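PDB 4LQC: TcpB from Brucella melitensis, which is a bacterial TIR-domain protein, its TIR domain being a compact alpha/beta fold built round a parallel beta sheet. Local coordinates for residues A14-E19 with F72-P77; D24-L29 with I36-Y41; D105-R108 with L114-K117. The protein carries 2 engineered substitutions. All blocks are in the same frame, centred on the assembly; numbering follows the deposited sequence.

Interaction 1. Residues A14-E19 with F72-P77; sequences AIEDKE and FSKQWP. Engineered in segment 14-19: Ile15 (natural residue Ser).
A salt bridge between Glu16 and Lys74 ties the residues between strand 7-14 and helix 18-31 to the turn after helix 69-72, at the C-terminal edge of the parallel sheet. Lys74 NZ bonds to Glu16 OE1 at 3.1 Å and to Glu16 OE2 at 3.1 Å. Both oxygens use their syn lone pairs, so the ammonium group sits in the fork of the carboxylate. The two side chains reach for each other from opposite directions. Each bends at its second torsion; in Glu16 (chi2 90°) the bend turns the carboxylate back toward Ala14. The aliphatic part of Lys74 has its own contacts. Its CE lies 3.9 Å from Ala14 CB, and its CB sits over one face of the Trp76 ring, offset toward the rim. The engineered Ile15 brings CG2 to 4.3 Å from Lys74 NZ, a minor contact.

A type I turn runs from Phe72 to Gln75, closed by Gln75 N to Phe72 O, and Lys74 within it points toward 14-19. In the other segment, Asp17 N bonds to Ala14 O. Asp17 is buried and bonds through OD2 to Ser68. His70 packs against Ala14, Glu16 and Asp17. The segment after strand 7-14 is thus tied to the turn after helix 69-72, the helix that follows the neighbouring parallel strand 60-68, as fits the flavodoxin-like TIR fold.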
loop_
_atom_site.group_PDB
_atom_site.type_symbol
_atom_site.label_atom_id
_atom_site.label_comp_id
_atom_site.label_asym_id
_atom_site.label_seq_id
_atom_site.Cartn_x
_atom_site.Cartn_y
_atom_site.Cartn_z
ATOM N N ALA B 14 13.999 -1.483 -5.852
ATOM C CA ALA B 14 14.878 -0.508 -5.234
ATOM C C ALA B 14 15.695 -1.215 -4.157
ATOM O O ALA B 14 15.236 -2.188 -3.558
ATOM C CB ALA B 14 14.059 0.623 -4.634
ATOM N N ILE B 15 16.909 -0.751 -3.907
ATOM C CA ILE B 15 17.731 -1.407 -2.899
ATOM C C ILE B 15 17.071 -1.397 -1.525
ATOM O O ILE B 15 17.194 -2.355 -0.769
ATOM C CB ILE B 15 19.137 -0.786 -2.794
ATOM C CG1 ILE B 15 19.928 -1.482 -1.674
ATOM C CG2 ILE B 15 19.045 0.721 -2.569
ATOM C CD1 ILE B 15 21.367 -1.037 -1.560
ATOM N N GLU B 16 16.340 -0.329 -1.220
ATOM C CA GLU B 16 15.732 -0.166 0.094
ATOM C C GLU B 16 14.761 -1.292 0.396
ATOM O O GLU B 16 14.487 -1.585 1.558
ATOM C CB GLU B 16 15.016 1.182 0.195
ATOM C CG GLU B 16 15.945 2.387 0.277
ATOM C CD GLU B 16 16.299 2.954 -1.085
ATOM O OE1 GLU B 16 15.836 2.401 -2.114
ATOM O OE2 GLU B 16 17.041 3.964 -1.142
ATOM N N ASP B 17 14.243 -1.915 -0.664
ATOM C CA ASP B 17 13.294 -3.021 -0.547
ATOM C C ASP B 17 13.995 -4.377 -0.544
ATOM O O ASP B 17 13.359 -5.403 -0.293
ATOM C CB ASP B 17 12.329 -3.006 -1.735
ATOM C CG ASP B 17 11.362 -1.850 -1.695
ATOM O OD1 ASP B 17 10.699 -1.649 -0.648
ATOM O OD2 ASP B 17 11.259 -1.142 -2.724
ATOM N N LYS B 18 15.293 -4.377 -0.837
ATOM C CA LYS B 18 16.020 -5.603 -1.173
ATOM C C LYS B 18 16.015 -6.649 -0.083
ATOM O O LYS B 18 15.849 -7.843 -0.361
ATOM C CB LYS B 18 17.463 -5.292 -1.555
ATOM C CG LYS B 18 18.247 -6.493 -2.051
ATOM C CD LYS B 18 19.594 -6.068 -2.578
ATOM C CE LYS B 18 20.319 -7.253 -3.199
ATOM N NZ LYS B 18 20.777 -6.987 -4.601
ATOM N N GLU B 19 16.201 -6.227 1.161
ATOM C CA GLU B 19 16.326 -7.221 2.225
ATOM C C GLU B 19 15.034 -7.374 3.023
ATOM O O GLU B 19 14.979 -8.124 3.997
ATOM C CB GLU B 19 17.560 -6.956 3.103
ATOM C CG GLU B 19 18.824 -7.599 2.524
ATOM C CD GLU B 19 20.103 -6.839 2.836
ATOM O OE1 GLU B 19 20.078 -5.919 3.683
ATOM O OE2 GLU B 19 21.142 -7.160 2.216
ATOM N N PHE B 72 9.791 4.528 -6.944
ATOM C CA PHE B 72 9.487 5.779 -7.638
ATOM C C PHE B 72 10.424 6.915 -7.227
ATOM O O PHE B 72 10.677 7.819 -8.021
ATOM C CB PHE B 72 8.046 6.201 -7.404
ATOM C CG PHE B 72 7.036 5.274 -8.006
ATOM C CD1 PHE B 72 6.958 5.108 -9.375
ATOM C CD2 PHE B 72 6.130 4.597 -7.199
ATOM C CE1 PHE B 72 6.014 4.261 -9.935
ATOM C CE2 PHE B 72 5.179 3.756 -7.749
ATOM C CZ PHE B 72 5.126 3.582 -9.119
ATOM N N SER B 73 10.954 6.858 -6.004
ATOM C CA SER B 73 11.838 7.920 -5.512
ATOM C C SER B 73 13.109 8.040 -6.349
ATOM O O SER B 73 13.770 9.076 -6.321
ATOM C CB SER B 73 12.212 7.704 -4.050
ATOM O OG SER B 73 13.209 6.707 -3.933
ATOM N N LYS B 74 13.444 6.991 -7.099
ATOM C CA LYS B 74 14.624 7.011 -7.954
ATOM C C LYS B 74 14.420 7.979 -9.120
ATOM O O LYS B 74 15.346 8.244 -9.864
ATOM C CB LYS B 74 14.949 5.616 -8.505
ATOM C CG LYS B 74 15.067 4.510 -7.471
ATOM C CD LYS B 74 16.226 4.742 -6.501
ATOM C CE LYS B 74 16.016 3.967 -5.199
ATOM N NZ LYS B 74 17.118 4.193 -4.224
ATOM N N GLN B 75 13.202 8.492 -9.266
ATOM C CA GLN B 75 12.886 9.460 -10.308
ATOM C C GLN B 75 13.198 8.927 -11.708
ATOM O O GLN B 75 14.033 9.490 -12.419
ATOM C CB GLN B 75 13.630 10.783 -10.064
ATOM C CG GLN B 75 13.131 11.582 -8.848
ATOM C CD GLN B 75 13.818 12.946 -8.719
ATOM O OE1 GLN B 75 14.993 13.106 -9.078
ATOM N NE2 GLN B 75 13.083 13.937 -8.216
ATOM N N TRP B 76 12.512 7.855 -12.102
ATOM C CA TRP B 76 12.711 7.241 -13.416
ATOM C C TRP B 76 12.082 8.111 -14.493
ATOM O O TRP B 76 11.188 8.889 -14.203
ATOM C CB TRP B 76 12.086 5.845 -13.450
ATOM C CG TRP B 76 12.647 4.935 -12.394
ATOM C CD1 TRP B 76 12.026 4.526 -11.240
ATOM C CD2 TRP B 76 13.947 4.341 -12.387
ATOM N NE1 TRP B 76 12.866 3.707 -10.519
ATOM C CE2 TRP B 76 14.052 3.579 -11.200
ATOM C CE3 TRP B 76 15.044 4.384 -13.265
ATOM C CZ2 TRP B 76 15.209 2.864 -10.871
ATOM C CZ3 TRP B 76 16.184 3.675 -12.939
ATOM C CH2 TRP B 76 16.258 2.919 -11.751
ATOM N N PRO B 77 12.550 7.987 -15.746
ATOM C CA PRO B 77 11.902 8.788 -16.788
ATOM C C PRO B 77 10.447 8.359 -16.931
ATOM O O PRO B 77 10.145 7.198 -16.670
ATOM C CB PRO B 77 12.718 8.451 -18.059
ATOM C CG PRO B 77 14.049 7.992 -17.542
ATOM C CD PRO B 77 13.717 7.246 -16.255
#

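Interaction 2. Residues D24-L29 with I36-Y41; sequences DLVAAL and IFYDAY
Val26 CG2 lies over one face of the Tyr38 ring, offset toward the rim on the CG side. It stands 4.0 Å from the ring centroid and 20° off the normal, a CH-pi contact. The closest ring atom is Tyr38 CG, 3.8 Å from Val26 CG2. Val26 CG1 meets the ring nearer its border, 4.1 Å from Tyr38 CD2. The two side chains cross at about a right angle, so the valine branches press on the ring rather than run along it. Tyr38 carries its ring anti to the backbone N (chi1 158°), which swings it against the helix. The ring's polar end belongs to Lys18: Tyr38 OH bonds to Lys18 O, and the Lys18 side chain makes a cation-pi contact with the ring.

The segments come from helix 18-31 and strand 36-43, successive elements of a beta-alpha-beta unit that starts with strand 7-14. Strand 36-43 is an edge strand of the sheet within this chain, and Phe37 bonds through its backbone to Phe9 and Ile11 of the neighbouring strand. Phe37 itself points away from the helix.

One turn further along the helix, Ile36 meets Leu29. Ile36 CD1 comes to 3.4 Å from Leu29 CB, a close approach for two carbons. The same methyl lies 3.6 Å from Val26 O. Ile36 chi2 (124°) is off the staggered positions, consistent with a squeezed fit here. Leu29 also reaches Leu134 and Ile64, and Val26 touches Ile11.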
loop_
_atom_site.group_PDB
_atom_site.type_symbol
_atom_site.label_atom_id
_atom_site.label_comp_id
_atom_site.label_asym_id
_atom_site.label_seq_id
_atom_site.Cartn_x
_atom_site.Cartn_y
_atom_site.Cartn_z
ATOM N N ASP B 24 11.865 -11.884 1.054
ATOM C CA ASP B 24 10.674 -12.680 1.333
ATOM C C ASP B 24 10.121 -13.357 0.076
ATOM O O ASP B 24 9.922 -14.567 0.057
ATOM C CB ASP B 24 9.559 -11.787 1.884
ATOM C CG ASP B 24 9.875 -11.202 3.249
ATOM O OD1 ASP B 24 8.954 -10.572 3.829
ATOM O OD2 ASP B 24 11.020 -11.356 3.727
ATOM N N LEU B 25 9.859 -12.563 -0.964
ATOM C CA LEU B 25 9.260 -13.064 -2.205
ATOM C C LEU B 25 10.211 -13.954 -3.014
ATOM O O LEU B 25 9.772 -14.885 -3.691
ATOM C CB LEU B 25 8.771 -11.906 -3.070
ATOM C CG LEU B 25 8.134 -12.292 -4.404
ATOM C CD1 LEU B 25 7.002 -13.301 -4.236
ATOM C CD2 LEU B 25 7.639 -11.044 -5.117
ATOM N N VAL B 26 11.509 -13.670 -2.951
ATOM C CA VAL B 26 12.492 -14.543 -3.591
ATOM C C VAL B 26 12.525 -15.908 -2.910
ATOM O O VAL B 26 12.547 -16.937 -3.588
ATOM C CB VAL B 26 13.912 -13.923 -3.625
ATOM C CG1 VAL B 26 14.903 -14.919 -4.154
ATOM C CG2 VAL B 26 13.910 -12.675 -4.490
ATOM N N ALA B 27 12.508 -15.916 -1.578
ATOM C CA ALA B 27 12.540 -17.174 -0.820
ATOM C C ALA B 27 11.288 -18.028 -1.025
ATOM O O ALA B 27 11.364 -19.255 -1.095
ATOM C CB ALA B 27 12.741 -16.900 0.657
ATOM N N ALA B 28 10.136 -17.377 -1.103
ATOM C CA ALA B 28 8.871 -18.087 -1.264
ATOM C C ALA B 28 8.757 -18.683 -2.661
ATOM O O ALA B 28 8.189 -19.767 -2.848
ATOM C CB ALA B 28 7.710 -17.150 -1.009
ATOM N N LEU B 29 9.284 -17.963 -3.644
ATOM C CA LEU B 29 9.169 -18.392 -5.025
ATOM C C LEU B 29 10.151 -19.525 -5.291
ATOM O O LEU B 29 9.828 -20.473 -5.991
ATOM C CB LEU B 29 9.400 -17.215 -5.982
ATOM C CG LEU B 29 8.210 -16.368 -6.470
ATOM C CD1 LEU B 29 8.666 -15.288 -7.448
ATOM C CD2 LEU B 29 7.148 -17.235 -7.124
ATOM N N ILE B 36 14.643 -17.709 -10.085
ATOM C CA ILE B 36 14.526 -16.240 -10.027
ATOM C C ILE B 36 15.865 -15.536 -9.937
ATOM O O ILE B 36 16.685 -15.858 -9.052
ATOM C CB ILE B 36 13.738 -15.780 -8.787
ATOM C CG1 ILE B 36 12.535 -16.679 -8.562
ATOM C CG2 ILE B 36 13.255 -14.330 -8.936
ATOM C CD1 ILE B 36 12.552 -17.257 -7.221
ATOM N N PHE B 37 16.079 -14.584 -10.849
ATOM C CA PHE B 37 17.203 -13.658 -10.775
ATOM C C PHE B 37 16.836 -12.503 -9.847
ATOM O O PHE B 37 15.718 -11.969 -9.900
ATOM C CB PHE B 37 17.543 -13.086 -12.161
ATOM C CG PHE B 37 18.278 -14.044 -13.066
ATOM C CD1 PHE B 37 19.529 -14.517 -12.720
ATOM C CD2 PHE B 37 17.724 -14.445 -14.272
ATOM C CE1 PHE B 37 20.209 -15.381 -13.544
ATOM C CE2 PHE B 37 18.397 -15.306 -15.105
ATOM C CZ PHE B 37 19.645 -15.775 -14.742
ATOM N N TYR B 38 17.789 -12.094 -9.020
ATOM C CA TYR B 38 17.505 -11.161 -7.943
ATOM C C TYR B 38 18.646 -10.172 -7.729
ATOM O O TYR B 38 18.468 -8.964 -7.905
ATOM C CB TYR B 38 17.204 -12.002 -6.694
ATOM C CG TYR B 38 17.351 -11.387 -5.328
ATOM C CD1 TYR B 38 16.851 -10.129 -5.034
ATOM C CD2 TYR B 38 17.912 -12.130 -4.296
ATOM C CE1 TYR B 38 16.963 -9.603 -3.754
ATOM C CE2 TYR B 38 18.028 -11.624 -3.037
ATOM C CZ TYR B 38 17.552 -10.362 -2.758
ATOM O OH TYR B 38 17.674 -9.865 -1.472
ATOM N N ASP B 39 19.823 -10.690 -7.383
ATOM C CA ASP B 39 20.954 -9.843 -6.989
ATOM C C ASP B 39 21.378 -8.771 -7.996
ATOM O O ASP B 39 21.765 -7.674 -7.586
ATOM C CB ASP B 39 22.180 -10.687 -6.626
ATOM C CG ASP B 39 23.385 -9.832 -6.287
ATOM O OD1 ASP B 39 23.381 -9.190 -5.221
ATOM O OD2 ASP B 39 24.336 -9.789 -7.085
ATOM N N ALA B 40 21.321 -9.089 -9.291
ATOM C CA ALA B 40 21.795 -8.176 -10.338
ATOM C C ALA B 40 20.727 -7.200 -10.791
ATOM O O ALA B 40 20.941 -6.402 -11.705
ATOM C CB ALA B 40 22.344 -8.961 -11.548
ATOM N N TYR B 41 19.567 -7.264 -10.153
ATOM C CA TYR B 41 18.456 -6.431 -10.570
ATOM C C TYR B 41 18.062 -5.415 -9.518
ATOM O O TYR B 41 16.931 -4.949 -9.489
ATOM C CB TYR B 41 17.282 -7.306 -11.018
ATOM C CG TYR B 41 17.654 -8.033 -12.285
ATOM C CD1 TYR B 41 17.579 -7.389 -13.514
ATOM C CD2 TYR B 41 18.149 -9.327 -12.252
ATOM C CE1 TYR B 41 17.953 -8.024 -14.672
ATOM C CE2 TYR B 41 18.522 -9.978 -13.420
ATOM C CZ TYR B 41 18.424 -9.316 -14.620
ATOM O OH TYR B 41 18.799 -9.934 -15.787
#

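Interaction 3. Residues D105-R108 with L114-K117; sequences DEVR and LADK
Val107 turns CG1 anti to its own backbone N (chi1 175°), and this branch meets helix 112-116. Val107 CG1 lies 3.7 Å from Ala115 CA and 3.8 Å from Ala115 CB. It also reaches Leu114, with 4.2 Å between Val107 CG1 and Leu114 CB. The same branch therefore packs on the backbone of the second helix as well as on its side chains.

The Ala115 methyl points back at the first helix. Ala115 CB sits 3.6 Å from Arg108 N and 3.8 Å from Arg108 CB. The backbones are close here, consistent with the small side chain: Arg108 CA and Ala115 CA are 5.0 Å apart. Arg108 gives only the base of its side chain to the contact; its end leads away.

Packing here is apolar, and polar bonds lie around it. Asp116 OD1 bonds to Tyr104 OH. Glu106 and Asp105 face the second subunit: Glu106 OE1 forms a salt bridge with Lys101 of that subunit, and Asp105 OD2 bonds to the backbone N of its Val127. Val107 further packs on Trp99.

The two short helices, 104-108 and 112-116, are separated by three residues and lie in the connection from strand 95-100 to its parallel neighbour 120-121, a helical crossover of the TIR alpha/beta fold.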
loop_
_atom_site.group_PDB
_atom_site.type_symbol
_atom_site.label_atom_id
_atom_site.label_comp_id
_atom_site.label_asym_id
_atom_site.label_seq_id
_atom_site.Cartn_x
_atom_site.Cartn_y
_atom_site.Cartn_z
ATOM N N ASP B 105 -2.861 7.220 -5.583
ATOM C CA ASP B 105 -2.512 8.594 -5.959
ATOM C C ASP B 105 -1.016 8.724 -6.141
ATOM O O ASP B 105 -0.530 9.451 -7.003
ATOM C CB ASP B 105 -2.981 9.584 -4.892
ATOM C CG ASP B 105 -4.476 9.779 -4.900
ATOM O OD1 ASP B 105 -5.039 10.180 -5.933
ATOM O OD2 ASP B 105 -5.100 9.511 -3.874
ATOM N N GLU B 106 -0.278 8.005 -5.317
ATOM C CA GLU B 106 1.165 8.106 -5.334
ATOM C C GLU B 106 1.699 7.527 -6.643
ATOM O O GLU B 106 2.679 8.037 -7.203
ATOM C CB GLU B 106 1.720 7.358 -4.136
ATOM C CG GLU B 106 3.193 7.389 -3.995
ATOM C CD GLU B 106 3.641 6.658 -2.751
ATOM O OE1 GLU B 106 2.781 6.059 -2.066
ATOM O OE2 GLU B 106 4.857 6.686 -2.454
ATOM N N VAL B 107 1.046 6.480 -7.146
ATOM C CA VAL B 107 1.491 5.845 -8.380
ATOM C C VAL B 107 1.061 6.671 -9.594
ATOM O O VAL B 107 1.809 6.795 -10.579
ATOM C CB VAL B 107 0.956 4.397 -8.495
ATOM C CG1 VAL B 107 1.318 3.796 -9.851
ATOM C CG2 VAL B 107 1.503 3.522 -7.343
ATOM N N ARG B 108 -0.140 7.244 -9.521
ATOM C CA ARG B 108 -0.647 8.083 -10.609
ATOM C C ARG B 108 0.182 9.350 -10.735
ATOM O O ARG B 108 0.318 9.899 -11.812
ATOM C CB ARG B 108 -2.126 8.446 -10.406
ATOM C CG ARG B 108 -2.670 9.305 -11.531
ATOM C CD ARG B 108 -4.121 9.607 -11.374
ATOM N NE ARG B 108 -4.375 10.470 -10.224
ATOM C CZ ARG B 108 -4.335 11.802 -10.268
ATOM N NH1 ARG B 108 -4.036 12.417 -11.415
ATOM N NH2 ARG B 108 -4.595 12.516 -9.167
ATOM N N LEU B 114 0.442 3.203 -15.372
ATOM C CA LEU B 114 0.810 2.202 -14.383
ATOM C C LEU B 114 -0.250 2.118 -13.271
ATOM O O LEU B 114 -0.518 1.045 -12.734
ATOM C CB LEU B 114 2.164 2.575 -13.793
ATOM C CG LEU B 114 3.091 1.475 -13.311
ATOM C CD1 LEU B 114 3.092 0.294 -14.267
ATOM C CD2 LEU B 114 4.474 2.069 -13.209
ATOM N N ALA B 115 -0.857 3.254 -12.938
ATOM C CA ALA B 115 -1.808 3.325 -11.828
ATOM C C ALA B 115 -3.144 2.660 -12.167
ATOM O O ALA B 115 -3.927 2.287 -11.267
ATOM C CB ALA B 115 -2.028 4.775 -11.401
ATOM N N ASP B 116 -3.402 2.520 -13.464
ATOM C CA ASP B 116 -4.638 1.910 -13.923
ATOM C C ASP B 116 -4.436 0.475 -14.384
ATOM O O ASP B 116 -5.404 -0.282 -14.504
ATOM C CB ASP B 116 -5.263 2.754 -15.034
ATOM C CG ASP B 116 -5.738 4.100 -14.531
ATOM O OD1 ASP B 116 -6.089 4.183 -13.330
ATOM O OD2 ASP B 116 -5.753 5.070 -15.324
ATOM N N LYS B 117 -3.181 0.109 -14.632
ATOM C CA LYS B 117 -2.830 -1.262 -14.967
ATOM C C LYS B 117 -2.964 -2.173 -13.749
ATOM O O LYS B 117 -2.271 -2.005 -12.739
ATOM C CB LYS B 117 -1.412 -1.331 -15.516
ATOM C CG LYS B 117 -1.010 -2.711 -15.999
ATOM C CD LYS B 117 0.500 -2.805 -16.181
ATOM C CE LYS B 117 0.931 -4.221 -16.491
ATOM N NZ LYS B 117 2.385 -4.264 -16.885
#

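Overall arrangement
Segment 14-19 runs into helix 18-31, which gives interaction 2 its helical side. Both segments of interaction 2 fall between those of interaction 1 along the chain. Lys18, in segment 14-19, connects the two; its NZ also makes a long, weak ion pair with Asp39 OD1. Interaction 1 is partly buried and rests on charge. Interactions 2 and 3 are buried and apolar, one between helix and strand, the other between two short helices. Interaction 3 follows later in the chain. It meets interaction 1 where Phe72 packs on Val107 and Leu114. Interactions 2 and 3 lie on opposite sides of the chain's centre, with nearest atoms about 15 Å apart. Of the three, only interaction 3 has residues contacting the second subunit.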